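Local atomic coordinates of NADH:ubiquinone oxidoreductase, Na translocating, F subunit (Porphyromonas gingivalis, PDB entry 2R6H), a protein that pairs an FAD-binding domain with an NAD-binding domain of Rossmann-like build, in the manner of the ferredoxin reductase-like flavoproteins. Residues M159-G164 / V188-G193; R195-I200 / D229-Y234; H219-D224 / G236-V241. All coordinates share one frame; numbering follows the deposited sequence.

Interaction 1 (M159-G164 / V188-G193); sequences MLYIGG and VSYWYG
A beta-alpha-beta crossover in the NAD-binding domain brings strands 158-164 and 188-194 side by side in the five-stranded parallel sheet, with helix 168-181 as the connection. Residues 159-164 and 188-193 run in step, Met159 beside Val188 and Tyr161 beside Tyr190. Five backbone hydrogen bonds join them. The two that involve Tyr161 are nearly straight: Tyr161 N gives to Ser189 O at 177°, and Trp191 N gives to Tyr161 O at 179°, each donor lying in the plane of the carbonyl it meets.

Met159 (a selenomethionine), Val188, Tyr161, Tyr190 and Tyr192 share the face under helix 168-181. The terminal methyl CE of Met159 lies 3.7 Å from Val188 CG2, the two side chains parallel. Val188 CG1 stands obliquely 3.9 Å from Tyr161 CD1. Tyr190, with CG anti to its backbone N (chi1 -179°), leans forward, in the direction the strands run, and sets the edge of its ring, at CE1, 3.6 Å from Gly163 N. The hydroxyl of Tyr161 pairs with Gln174 on the helix, and that of Tyr192 with the carbonyl of Gly165.

Leu160, Ile162, Ser189 and Trp191 face the other way, where Ile162 and Trp191 meet helix 238-247. There Leu160 CD2 lies 3.5 Å from Trp191 CD1, and Trp191 NE1 makes a weak 3.2 Å hydrogen bond to Ser189 OG. The polar backbone is thus spent inside a buried sheet: Met159, Tyr161 and Gly163 bond to strand 188-194, while the alternating Leu160 and Ile162 bond to strand 256-261.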
HETATM    1  N   MSE A 159      17.147  -0.798  -9.583  1.00 49.87           N
HETATM    2  CA  MSE A 159      15.784  -0.453  -9.238  1.00 50.45           C
HETATM    3  C   MSE A 159      15.754   0.383  -7.965  1.00 48.55           C
HETATM    4  O   MSE A 159      16.478   0.109  -7.002  1.00 49.30           O
HETATM    5  CB  MSE A 159      14.946  -1.709  -9.039  1.00 50.53           C
HETATM    6  CG  MSE A 159      15.275  -2.848  -9.991  1.00 53.74           C
HETATM    7 SE   MSE A 159      13.888  -4.248 -10.052  1.00 56.95          SE
HETATM    8  CE  MSE A 159      15.043  -5.839 -10.015  1.00 58.04           C
ATOM      9  N   LEU A 160      14.913   1.411  -7.977  1.00 40.94           N
ATOM     10  CA  LEU A 160      14.629   2.200  -6.787  1.00 39.74           C
ATOM     11  C   LEU A 160      13.124   2.249  -6.559  1.00 38.94           C
ATOM     12  O   LEU A 160      12.395   2.833  -7.361  1.00 39.62           O
ATOM     13  CB  LEU A 160      15.171   3.617  -6.945  1.00 39.55           C
ATOM     14  CG  LEU A 160      15.439   4.417  -5.667  1.00 39.45           C
ATOM     15  CD1 LEU A 160      16.430   5.545  -5.943  1.00 39.87           C
ATOM     16  CD2 LEU A 160      14.142   4.958  -5.088  1.00 40.88           C
ATOM     17  N   TYR A 161      12.663   1.625  -5.476  1.00 31.99           N
ATOM     18  CA  TYR A 161      11.244   1.606  -5.124  1.00 30.74           C
ATOM     19  C   TYR A 161      10.892   2.735  -4.167  1.00 30.46           C
ATOM     20  O   TYR A 161      11.598   2.976  -3.192  1.00 31.63           O
ATOM     21  CB  TYR A 161      10.870   0.262  -4.498  1.00 30.69           C
ATOM     22  CG  TYR A 161      10.678  -0.835  -5.510  1.00 30.91           C
ATOM     23  CD1 TYR A 161      11.754  -1.570  -5.985  1.00 32.90           C
ATOM     24  CD2 TYR A 161       9.414  -1.131  -6.001  1.00 31.06           C
ATOM     25  CE1 TYR A 161      11.571  -2.564  -6.919  1.00 34.85           C
ATOM     26  CE2 TYR A 161       9.221  -2.124  -6.933  1.00 31.69           C
ATOM     27  CZ  TYR A 161      10.300  -2.840  -7.389  1.00 33.88           C
ATOM     28  OH  TYR A 161      10.092  -3.831  -8.320  1.00 34.20           O
ATOM     29  N   ILE A 162       9.801   3.430  -4.450  1.00 26.33           N
ATOM     30  CA  ILE A 162       9.361   4.537  -3.614  1.00 26.08           C
ATOM     31  C   ILE A 162       7.924   4.289  -3.197  1.00 26.03           C
ATOM     32  O   ILE A 162       7.016   4.447  -4.005  1.00 26.80           O
ATOM     33  CB  ILE A 162       9.355   5.872  -4.393  1.00 26.31           C
ATOM     34  CG1 ILE A 162      10.706   6.148  -5.046  1.00 27.03           C
ATOM     35  CG2 ILE A 162       8.957   7.016  -3.478  1.00 26.54           C
ATOM     36  CD1 ILE A 162      10.750   7.455  -5.783  1.00 27.45           C
ATOM     37  N   GLY A 163       7.687   3.914  -1.950  1.00 32.64           N
ATOM     38  CA  GLY A 163       6.321   3.672  -1.539  1.00 32.13           C
ATOM     39  C   GLY A 163       5.806   4.660  -0.519  1.00 31.71           C
ATOM     40  O   GLY A 163       6.587   5.238   0.236  1.00 31.78           O
ATOM     41  N   GLY A 164       4.486   4.843  -0.494  1.00 35.78           N
ATOM     42  CA  GLY A 164       3.819   5.607   0.549  1.00 36.54           C
ATOM     43  C   GLY A 164       2.430   5.047   0.827  1.00 37.21           C
ATOM     44  O   GLY A 164       1.755   4.609  -0.102  1.00 37.32           O
ATOM     45  N   VAL A 188      18.716  -3.238  -5.755  1.00 38.05           N
ATOM     46  CA  VAL A 188      17.338  -2.852  -5.488  1.00 37.10           C
ATOM     47  C   VAL A 188      17.215  -2.144  -4.149  1.00 36.92           C
ATOM     48  O   VAL A 188      17.520  -2.725  -3.115  1.00 38.66           O
ATOM     49  CB  VAL A 188      16.393  -4.097  -5.454  1.00 37.21           C
ATOM     50  CG1 VAL A 188      14.970  -3.666  -5.177  1.00 37.28           C
ATOM     51  CG2 VAL A 188      16.457  -4.889  -6.754  1.00 37.68           C
ATOM     52  N   SER A 189      16.767  -0.898  -4.158  1.00 40.16           N
ATOM     53  CA  SER A 189      16.451  -0.228  -2.907  1.00 39.18           C
ATOM     54  C   SER A 189      14.952   0.068  -2.836  1.00 37.48           C
ATOM     55  O   SER A 189      14.306   0.330  -3.856  1.00 36.90           O
ATOM     56  CB  SER A 189      17.265   1.062  -2.753  1.00 39.30           C
ATOM     57  OG  SER A 189      16.969   2.004  -3.776  1.00 40.32           O
ATOM     58  N   TYR A 190      14.399   0.018  -1.630  1.00 30.22           N
ATOM     59  CA  TYR A 190      13.006   0.387  -1.408  1.00 28.70           C
ATOM     60  C   TYR A 190      12.952   1.475  -0.349  1.00 28.32           C
ATOM     61  O   TYR A 190      13.390   1.263   0.768  1.00 29.55           O
ATOM     62  CB  TYR A 190      12.225  -0.833  -0.947  1.00 28.79           C
ATOM     63  CG  TYR A 190      10.763  -0.597  -0.696  1.00 28.62           C
ATOM     64  CD1 TYR A 190      10.080   0.403  -1.346  1.00 29.62           C
ATOM     65  CD2 TYR A 190      10.054  -1.406   0.174  1.00 29.75           C
ATOM     66  CE1 TYR A 190       8.731   0.606  -1.121  1.00 29.56           C
ATOM     67  CE2 TYR A 190       8.706  -1.218   0.394  1.00 27.95           C
ATOM     68  CZ  TYR A 190       8.044  -0.211  -0.250  1.00 28.02           C
ATOM     69  OH  TYR A 190       6.694  -0.011  -0.024  1.00 27.51           O
ATOM     70  N   TRP A 191      12.444   2.644  -0.710  1.00 36.50           N
ATOM     71  CA  TRP A 191      12.318   3.756   0.221  1.00 36.75           C
ATOM     72  C   TRP A 191      10.853   3.986   0.526  1.00 36.49           C
ATOM     73  O   TRP A 191      10.126   4.505  -0.313  1.00 37.05           O
ATOM     74  CB  TRP A 191      12.894   5.027  -0.402  1.00 36.51           C
ATOM     75  CG  TRP A 191      14.344   4.921  -0.741  1.00 37.05           C
ATOM     76  CD1 TRP A 191      14.898   4.192  -1.752  1.00 38.31           C
ATOM     77  CD2 TRP A 191      15.429   5.557  -0.071  1.00 35.96           C
ATOM     78  NE1 TRP A 191      16.263   4.332  -1.751  1.00 37.43           N
ATOM     79  CE2 TRP A 191      16.612   5.167  -0.724  1.00 37.10           C
ATOM     80  CE3 TRP A 191      15.517   6.424   1.013  1.00 36.60           C
ATOM     81  CZ2 TRP A 191      17.861   5.617  -0.327  1.00 38.43           C
ATOM     82  CZ3 TRP A 191      16.753   6.865   1.405  1.00 37.91           C
ATOM     83  CH2 TRP A 191      17.908   6.462   0.740  1.00 39.55           C
ATOM     84  N   TYR A 192      10.408   3.609   1.716  1.00 33.24           N
ATOM     85  CA  TYR A 192       8.997   3.776   2.078  1.00 32.79           C
ATOM     86  C   TYR A 192       8.796   4.921   3.063  1.00 32.58           C
ATOM     87  O   TYR A 192       9.459   4.984   4.089  1.00 32.88           O
ATOM     88  CB  TYR A 192       8.455   2.482   2.687  1.00 34.10           C
ATOM     89  CG  TYR A 192       7.002   2.551   3.110  1.00 34.89           C
ATOM     90  CD1 TYR A 192       5.979   2.311   2.197  1.00 36.01           C
ATOM     91  CD2 TYR A 192       6.650   2.843   4.422  1.00 35.15           C
ATOM     92  CE1 TYR A 192       4.646   2.368   2.581  1.00 34.06           C
ATOM     93  CE2 TYR A 192       5.329   2.900   4.812  1.00 35.60           C
ATOM     94  CZ  TYR A 192       4.334   2.662   3.891  1.00 35.91           C
ATOM     95  OH  TYR A 192       3.025   2.728   4.285  1.00 35.29           O
ATOM     96  N   GLY A 193       7.869   5.816   2.761  1.00 42.01           N
ATOM     97  CA  GLY A 193       7.597   6.925   3.656  1.00 42.43           C
ATOM     98  C   GLY A 193       6.333   6.772   4.479  1.00 42.78           C
ATOM     99  O   GLY A 193       5.254   6.510   3.954  1.00 42.94           O
TER

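Interaction 2 (R195-I200 / D229-Y234); sequences RSKNEI and DNWTGY
Asp229 OD1 is gripped twice: by the backbone N-H of Gln226 in its own loop, and by Lys197 N across the contact. The second bond is weak, 3.3 Å from Lys197 N to Asp229 OD1, yet almost straight at 171°. It joins two loops that leave neighbouring strands of the parallel sheet at their C-terminal ends in the Rossmann-like domain, residues 195-200 following strand 188-194 and residues 229-234 following strand 216-222.

The donor sits at the start of a short 3-10 turn, 197-199, which is closed by Glu199 N bonding to Ser196 O at 3.0 Å. The N-H of Lys197 at the start of the turn may slightly stabilise the charge of the carboxylate. Asp229 carries its carboxylate beside its own backbone N, chi1 -62°, and so lays the second oxygen along the lysine: OD2 comes 3.2 Å from Lys197 CB.

Lys197 starts out with CG anti to its backbone N, then bends twice so that its CD and CE lie against the carbonyl of Asp229, with CD 3.6 Å from Asp229 O. The amine makes no salt bridge with this carboxylate, since Lys197 NZ and Asp229 OD2 are 6.0 Å apart. Lys197 CD also crosses the indole of Trp231 obliquely, near CE3.

Beyond the pair, Asn198 ND2 bonds to Arg64 O and Glu199 OE2 to Thr22, the latter in the turn between strands 9-19 and 24-30 of the antiparallel sheet. Trp231 is fixed within its own loop: Gly233 N lies 3.4 Å above one face of the indole, off toward the rim, and NE1 donates 2.9 Å to Tyr234 O from above the carbonyl plane.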
ATOM      1  N   ARG A 195       4.120   8.485   8.051  1.00 55.41           N
ATOM      2  CA  ARG A 195       4.078   9.695   8.853  1.00 57.67           C
ATOM      3  C   ARG A 195       4.864   9.553  10.166  1.00 57.79           C
ATOM      4  O   ARG A 195       5.656  10.422  10.489  1.00 59.03           O
ATOM      5  CB  ARG A 195       2.649  10.224   9.039  1.00 58.05           C
ATOM      6  CG  ARG A 195       2.046  10.065  10.411  1.00 61.76           C
ATOM      7  CD  ARG A 195       0.621  10.639  10.456  1.00 62.53           C
ATOM      8  NE  ARG A 195       0.590  12.047  10.871  1.00 74.33           N
ATOM      9  CZ  ARG A 195       0.182  13.072  10.112  1.00 77.52           C
ATOM     10  NH1 ARG A 195      -0.252  12.877   8.865  1.00 78.15           N
ATOM     11  NH2 ARG A 195       0.201  14.307  10.609  1.00 78.56           N
ATOM     12  N   SER A 196       4.686   8.450  10.892  1.00 28.82           N
ATOM     13  CA  SER A 196       5.446   8.200  12.134  1.00 30.29           C
ATOM     14  C   SER A 196       5.805   6.730  12.363  1.00 31.19           C
ATOM     15  O   SER A 196       5.343   5.852  11.636  1.00 30.66           O
ATOM     16  CB  SER A 196       4.673   8.691  13.360  1.00 31.83           C
ATOM     17  OG  SER A 196       3.701   7.735  13.767  1.00 34.68           O
ATOM     18  N   LYS A 197       6.588   6.455  13.404  1.00 30.48           N
ATOM     19  CA  LYS A 197       7.016   5.079  13.659  1.00 31.36           C
ATOM     20  C   LYS A 197       5.878   4.074  13.756  1.00 30.79           C
ATOM     21  O   LYS A 197       6.027   2.951  13.303  1.00 30.78           O
ATOM     22  CB  LYS A 197       7.891   4.959  14.904  1.00 32.38           C
ATOM     23  CG  LYS A 197       8.552   3.599  14.985  1.00 33.86           C
ATOM     24  CD  LYS A 197       9.695   3.534  15.997  1.00 38.55           C
ATOM     25  CE  LYS A 197       9.223   3.034  17.359  1.00 39.96           C
ATOM     26  NZ  LYS A 197      10.218   2.106  17.992  1.00 39.86           N
ATOM     27  N   ASN A 198       4.755   4.475  14.347  1.00 32.60           N
ATOM     28  CA  ASN A 198       3.631   3.571  14.583  1.00 32.45           C
ATOM     29  C   ASN A 198       3.009   3.067  13.286  1.00 32.13           C
ATOM     30  O   ASN A 198       2.343   2.021  13.260  1.00 32.56           O
ATOM     31  CB  ASN A 198       2.562   4.283  15.424  1.00 32.64           C
ATOM     32  CG  ASN A 198       1.487   3.338  15.965  1.00 31.36           C
ATOM     33  OD1 ASN A 198       1.782   2.274  16.512  1.00 29.79           O
ATOM     34  ND2 ASN A 198       0.232   3.745  15.829  1.00 29.45           N
ATOM     35  N   GLU A 199       3.238   3.811  12.208  1.00 55.06           N
ATOM     36  CA  GLU A 199       2.576   3.544  10.941  1.00 53.73           C
ATOM     37  C   GLU A 199       3.368   2.648   9.985  1.00 52.90           C
ATOM     38  O   GLU A 199       2.955   2.406   8.851  1.00 52.30           O
ATOM     39  CB  GLU A 199       2.202   4.862  10.269  1.00 52.91           C
ATOM     40  CG  GLU A 199       0.766   5.292  10.525  1.00 57.58           C
ATOM     41  CD  GLU A 199       0.389   5.310  12.002  1.00 66.33           C
ATOM     42  OE1 GLU A 199       0.825   6.228  12.735  1.00 71.27           O
ATOM     43  OE2 GLU A 199      -0.369   4.415  12.423  1.00 69.88           O
ATOM     44  N   ILE A 200       4.499   2.138  10.441  1.00 39.57           N
ATOM     45  CA  ILE A 200       5.288   1.252   9.609  1.00 39.63           C
ATOM     46  C   ILE A 200       4.749  -0.165   9.702  1.00 39.81           C
ATOM     47  O   ILE A 200       4.303  -0.593  10.767  1.00 41.61           O
ATOM     48  CB  ILE A 200       6.734   1.234  10.074  1.00 41.60           C
ATOM     49  CG1 ILE A 200       7.307   2.654  10.048  1.00 41.42           C
ATOM     50  CG2 ILE A 200       7.555   0.271   9.213  1.00 43.81           C
ATOM     51  CD1 ILE A 200       8.407   2.896  11.085  1.00 45.58           C
ATOM     52  N   ASP A 229       8.774   7.971  19.351  1.00 67.85           N
ATOM     53  CA  ASP A 229       9.369   7.089  18.356  1.00 66.24           C
ATOM     54  C   ASP A 229      10.838   6.832  18.653  1.00 66.21           C
ATOM     55  O   ASP A 229      11.390   5.807  18.242  1.00 65.86           O
ATOM     56  CB  ASP A 229       9.198   7.669  16.949  1.00 65.50           C
ATOM     57  CG  ASP A 229       7.738   7.808  16.544  1.00 65.98           C
ATOM     58  OD1 ASP A 229       7.427   8.672  15.693  1.00 67.02           O
ATOM     59  OD2 ASP A 229       6.902   7.048  17.077  1.00 66.98           O
ATOM     60  N   ASN A 230      11.459   7.764  19.374  1.00 61.22           N
ATOM     61  CA  ASN A 230      12.885   7.690  19.663  1.00 61.30           C
ATOM     62  C   ASN A 230      13.617   7.487  18.357  1.00 58.73           C
ATOM     63  O   ASN A 230      14.452   6.587  18.222  1.00 59.69           O
ATOM     64  CB  ASN A 230      13.176   6.539  20.629  1.00 62.81           C
ATOM     65  CG  ASN A 230      12.441   6.692  21.958  1.00 66.10           C
ATOM     66  OD1 ASN A 230      12.394   7.790  22.523  1.00 68.73           O
ATOM     67  ND2 ASN A 230      11.863   5.594  22.461  1.00 66.24           N
ATOM     68  N   TRP A 231      13.290   8.339  17.394  1.00 34.39           N
ATOM     69  CA  TRP A 231      13.619   8.075  16.005  1.00 31.67           C
ATOM     70  C   TRP A 231      14.944   8.664  15.534  1.00 31.30           C
ATOM     71  O   TRP A 231      15.111   9.888  15.434  1.00 31.41           O
ATOM     72  CB  TRP A 231      12.506   8.552  15.094  1.00 30.65           C
ATOM     73  CG  TRP A 231      12.759   8.173  13.693  1.00 28.91           C
ATOM     74  CD1 TRP A 231      13.140   8.994  12.674  1.00 27.79           C
ATOM     75  CD2 TRP A 231      12.679   6.860  13.147  1.00 28.42           C
ATOM     76  NE1 TRP A 231      13.285   8.270  11.519  1.00 25.62           N
ATOM     77  CE2 TRP A 231      13.008   6.953  11.785  1.00 26.99           C
ATOM     78  CE3 TRP A 231      12.359   5.608  13.678  1.00 28.30           C
ATOM     79  CZ2 TRP A 231      13.026   5.844  10.946  1.00 27.32           C
ATOM     80  CZ3 TRP A 231      12.377   4.512  12.846  1.00 28.63           C
ATOM     81  CH2 TRP A 231      12.708   4.635  11.498  1.00 28.66           C
ATOM     82  N   THR A 232      15.855   7.763  15.190  1.00 32.23           N
ATOM     83  CA  THR A 232      17.225   8.084  14.868  1.00 31.42           C
ATOM     84  C   THR A 232      17.453   8.151  13.349  1.00 31.24           C
ATOM     85  O   THR A 232      18.476   8.672  12.876  1.00 31.57           O
ATOM     86  CB  THR A 232      18.095   7.007  15.484  1.00 31.66           C
ATOM     87  OG1 THR A 232      18.681   7.504  16.682  1.00 30.80           O
ATOM     88  CG2 THR A 232      19.179   6.591  14.553  1.00 32.37           C
ATOM     89  N   GLY A 233      16.485   7.646  12.582  1.00 42.71           N
ATOM     90  CA  GLY A 233      16.638   7.505  11.140  1.00 42.43           C
ATOM     91  C   GLY A 233      16.135   8.658  10.294  1.00 41.02           C
ATOM     92  O   GLY A 233      15.792   9.710  10.815  1.00 40.99           O
ATOM     93  N   TYR A 234      16.083   8.452   8.982  1.00 35.17           N
ATOM     94  CA  TYR A 234      15.729   9.524   8.056  1.00 34.17           C
ATOM     95  C   TYR A 234      14.414  10.171   8.413  1.00 33.54           C
ATOM     96  O   TYR A 234      13.520   9.520   8.951  1.00 34.37           O
ATOM     97  CB  TYR A 234      15.687   9.015   6.616  1.00 33.94           C
ATOM     98  CG  TYR A 234      17.019   8.513   6.188  1.00 34.88           C
ATOM     99  CD1 TYR A 234      17.144   7.378   5.415  1.00 37.19           C
ATOM    100  CD2 TYR A 234      18.168   9.149   6.607  1.00 35.93           C
ATOM    101  CE1 TYR A 234      18.394   6.905   5.036  1.00 38.64           C
ATOM    102  CE2 TYR A 234      19.415   8.689   6.242  1.00 39.22           C
ATOM    103  CZ  TYR A 234      19.532   7.569   5.457  1.00 38.90           C
ATOM    104  OH  TYR A 234      20.786   7.116   5.107  1.00 41.30           O
TER

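Interaction 3 (H219-D224 / G236-V241)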
ATOM      1  N   HIS A 219      14.873   1.463   3.320  1.00 40.00           N
ATOM      2  CA  HIS A 219      14.945   2.616   4.200  1.00 40.41           C
ATOM      3  C   HIS A 219      13.562   3.138   4.513  1.00 39.02           C
ATOM      4  O   HIS A 219      12.736   3.293   3.620  1.00 37.99           O
ATOM      5  CB  HIS A 219      15.738   3.742   3.550  1.00 40.91           C
ATOM      6  CG  HIS A 219      17.170   3.406   3.295  1.00 42.77           C
ATOM      7  ND1 HIS A 219      17.681   3.234   2.028  1.00 43.09           N
ATOM      8  CD2 HIS A 219      18.202   3.209   4.151  1.00 44.04           C
ATOM      9  CE1 HIS A 219      18.967   2.941   2.110  1.00 45.95           C
ATOM     10  NE2 HIS A 219      19.307   2.923   3.387  1.00 47.40           N
ATOM     11  N   ILE A 220      13.323   3.437   5.783  1.00 36.00           N
ATOM     12  CA  ILE A 220      12.094   4.093   6.205  1.00 34.93           C
ATOM     13  C   ILE A 220      12.349   5.580   6.442  1.00 34.27           C
ATOM     14  O   ILE A 220      13.400   5.944   6.944  1.00 36.04           O
ATOM     15  CB  ILE A 220      11.602   3.479   7.501  1.00 36.24           C
ATOM     16  CG1 ILE A 220      11.025   2.100   7.229  1.00 35.92           C
ATOM     17  CG2 ILE A 220      10.581   4.375   8.158  1.00 36.48           C
ATOM     18  CD1 ILE A 220      11.126   1.205   8.416  1.00 39.85           C
ATOM     19  N   ALA A 221      11.411   6.440   6.059  1.00 27.93           N
ATOM     20  CA  ALA A 221      11.540   7.870   6.327  1.00 27.78           C
ATOM     21  C   ALA A 221      10.241   8.386   6.910  1.00 27.47           C
ATOM     22  O   ALA A 221       9.168   8.209   6.334  1.00 27.04           O
ATOM     23  CB  ALA A 221      11.896   8.638   5.069  1.00 27.20           C
ATOM     24  N   LEU A 222      10.330   9.021   8.063  1.00 29.45           N
ATOM     25  CA  LEU A 222       9.133   9.480   8.733  1.00 29.50           C
ATOM     26  C   LEU A 222       8.920  10.961   8.455  1.00 29.55           C
ATOM     27  O   LEU A 222       9.846  11.750   8.582  1.00 30.40           O
ATOM     28  CB  LEU A 222       9.262   9.204  10.225  1.00 30.38           C
ATOM     29  CG  LEU A 222       9.547   7.722  10.494  1.00 31.25           C
ATOM     30  CD1 LEU A 222       9.707   7.475  11.978  1.00 34.08           C
ATOM     31  CD2 LEU A 222       8.453   6.838   9.900  1.00 29.29           C
ATOM     32  N   SER A 223       7.712  11.343   8.058  1.00 29.84           N
ATOM     33  CA  SER A 223       7.442  12.746   7.765  1.00 30.99           C
ATOM     34  C   SER A 223       7.111  13.588   9.006  1.00 32.85           C
ATOM     35  O   SER A 223       7.554  14.724   9.111  1.00 33.20           O
ATOM     36  CB  SER A 223       6.320  12.853   6.749  1.00 30.20           C
ATOM     37  OG  SER A 223       5.114  12.372   7.307  1.00 31.87           O
ATOM     38  N   ASP A 224       6.331  13.034   9.934  1.00 60.14           N
ATOM     39  CA  ASP A 224       5.992  13.729  11.171  1.00 62.99           C
ATOM     40  C   ASP A 224       6.286  12.849  12.377  1.00 63.56           C
ATOM     41  O   ASP A 224       5.357  12.480  13.087  1.00 64.21           O
ATOM     42  CB  ASP A 224       4.491  14.072  11.232  1.00 64.59           C
ATOM     43  CG  ASP A 224       3.970  14.823   9.986  1.00 70.95           C
ATOM     44  OD1 ASP A 224       3.743  14.189   8.921  1.00 74.33           O
ATOM     45  OD2 ASP A 224       3.728  16.052  10.086  1.00 77.91           O
ATOM     46  N   GLY A 236      11.517  13.268   6.935  1.00 33.93           N
ATOM     47  CA  GLY A 236      11.068  14.285   5.995  1.00 34.29           C
ATOM     48  C   GLY A 236      10.219  13.745   4.860  1.00 34.33           C
ATOM     49  O   GLY A 236       9.653  12.665   4.953  1.00 34.12           O
ATOM     50  N   PHE A 237      10.123  14.501   3.780  1.00 39.60           N
ATOM     51  CA  PHE A 237       9.428  14.001   2.597  1.00 39.59           C
ATOM     52  C   PHE A 237      10.220  12.885   1.896  1.00 38.63           C
ATOM     53  O   PHE A 237      11.441  12.945   1.822  1.00 39.15           O
ATOM     54  CB  PHE A 237       9.160  15.144   1.619  1.00 41.03           C
ATOM     55  CG  PHE A 237       8.023  16.049   2.022  1.00 41.84           C
ATOM     56  CD1 PHE A 237       6.787  15.525   2.379  1.00 42.28           C
ATOM     57  CD2 PHE A 237       8.184  17.427   2.007  1.00 45.15           C
ATOM     58  CE1 PHE A 237       5.749  16.358   2.727  1.00 43.55           C
ATOM     59  CE2 PHE A 237       7.147  18.263   2.352  1.00 45.55           C
ATOM     60  CZ  PHE A 237       5.931  17.732   2.713  1.00 44.61           C
ATOM     61  N   ILE A 238       9.535  11.880   1.367  1.00 28.42           N
ATOM     62  CA  ILE A 238      10.238  10.756   0.770  1.00 28.89           C
ATOM     63  C   ILE A 238      11.211  11.181  -0.334  1.00 29.16           C
ATOM     64  O   ILE A 238      12.355  10.748  -0.352  1.00 30.13           O
ATOM     65  CB  ILE A 238       9.269   9.650   0.286  1.00 28.92           C
ATOM     66  CG1 ILE A 238       9.681   8.295   0.862  1.00 30.58           C
ATOM     67  CG2 ILE A 238       9.245   9.563  -1.213  1.00 31.23           C
ATOM     68  CD1 ILE A 238      11.141   8.017   0.750  1.00 32.49           C
ATOM     69  N   HIS A 239      10.758  12.037  -1.244  1.00 32.42           N
ATOM     70  CA  HIS A 239      11.603  12.490  -2.349  1.00 32.49           C
ATOM     71  C   HIS A 239      12.815  13.294  -1.831  1.00 32.96           C
ATOM     72  O   HIS A 239      13.928  13.190  -2.347  1.00 33.26           O
ATOM     73  CB  HIS A 239      10.787  13.335  -3.337  1.00 33.20           C
ATOM     74  CG  HIS A 239      10.372  14.664  -2.789  1.00 32.09           C
ATOM     75  ND1 HIS A 239       9.285  14.814  -1.960  1.00 29.43           N
ATOM     76  CD2 HIS A 239      10.914  15.896  -2.937  1.00 33.65           C
ATOM     77  CE1 HIS A 239       9.174  16.093  -1.614  1.00 33.37           C
ATOM     78  NE2 HIS A 239      10.150  16.764  -2.193  1.00 36.07           N
ATOM     79  N   GLN A 240      12.586  14.093  -0.797  1.00 38.48           N
ATOM     80  CA  GLN A 240      13.652  14.851  -0.176  1.00 38.95           C
ATOM     81  C   GLN A 240      14.665  13.877   0.424  1.00 38.39           C
ATOM     82  O   GLN A 240      15.858  13.993   0.175  1.00 40.09           O
ATOM     83  CB  GLN A 240      13.082  15.807   0.876  1.00 39.84           C
ATOM     84  CG  GLN A 240      14.038  16.914   1.318  1.00 43.98           C
ATOM     85  CD  GLN A 240      14.468  17.817   0.177  1.00 49.19           C
ATOM     86  OE1 GLN A 240      13.721  18.709  -0.230  1.00 55.08           O
ATOM     87  NE2 GLN A 240      15.683  17.598  -0.341  1.00 47.55           N
ATOM     88  N   VAL A 241      14.176  12.924   1.211  1.00 27.18           N
ATOM     89  CA  VAL A 241      15.035  11.911   1.812  1.00 26.69           C
ATOM     90  C   VAL A 241      15.830  11.161   0.748  1.00 26.76           C
ATOM     91  O   VAL A 241      17.040  10.977   0.879  1.00 27.69           O
ATOM     92  CB  VAL A 241      14.221  10.900   2.640  1.00 26.15           C
ATOM     93  CG1 VAL A 241      15.129   9.808   3.185  1.00 26.89           C
ATOM     94  CG2 VAL A 241      13.487  11.607   3.769  1.00 27.48           C
TER
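Ala221, Gly236 and Ser223 give up most of the surface hidden where the end of strand 216-222 meets the start of helix 238-247. Ala221 points its methyl toward the helix. There CB is received by the two branches of Val241, 3.6 Å from CG2 and 3.9 Å from CG1. The CA atoms of Ala221 and Ile238 are 6.4 Å apart at this point.

Gly236 does the polar work. Its N-H bonds to Leu222 O, 2.8 Å with an angle of 152° at the hydrogen, and approaches from above the carbonyl plane. Its backbone sits at phi 136° and psi -160°, where a CB would jam against the carbonyl O of the preceding residue. One residue on, Phe237 occupies the N-cap position, and the first helical turn closes with Val241 N on Phe237 O. This is the connection in the Rossmann-like sheet that leaves the edge strand 216-222 and, through helix 238-247, passes back over the inner strands to strand 256-261.

Ser223, next along from Leu222, meets the carbonyl of the same glycine, its CA 3.6 Å from Gly236 O in a CA-H...O contact. With OG set between its backbone N and carbonyl carbon, it donates to Asp224 OD1 at 2.8 Å, meeting the carboxylate from above its plane. Asp224 is poorly ordered, and its further ion pair with Arg195 is long and weak.

Deeper in, Ile238 brings CD1 to 4.4 Å from Ala221 CB, and both Ile238 and Val241 also pack against Trp191 of the neighbouring strand.

From the N terminus, interaction 1 comes first: it closes around helix 168-181 and sets two inner strands of the parallel sheet together before the other contacts begin. Interaction 2 opens just after, at 195-200, and closes at 229-234. Interaction 3 starts inside that span, at 219-224, and ends beyond it at 236-241, so the two cross and neither nests in the other. They meet where Arg195 O probably bonds to Asp224 N and where Trp231 packs on Leu222. Strand 216-222 continues the sheet of interaction 1 through probable bonds of His219 with Tyr190 and Tyr192, while Ile238 touches Ile162. Sheet, loop tips and crossover helix are thereby tied together.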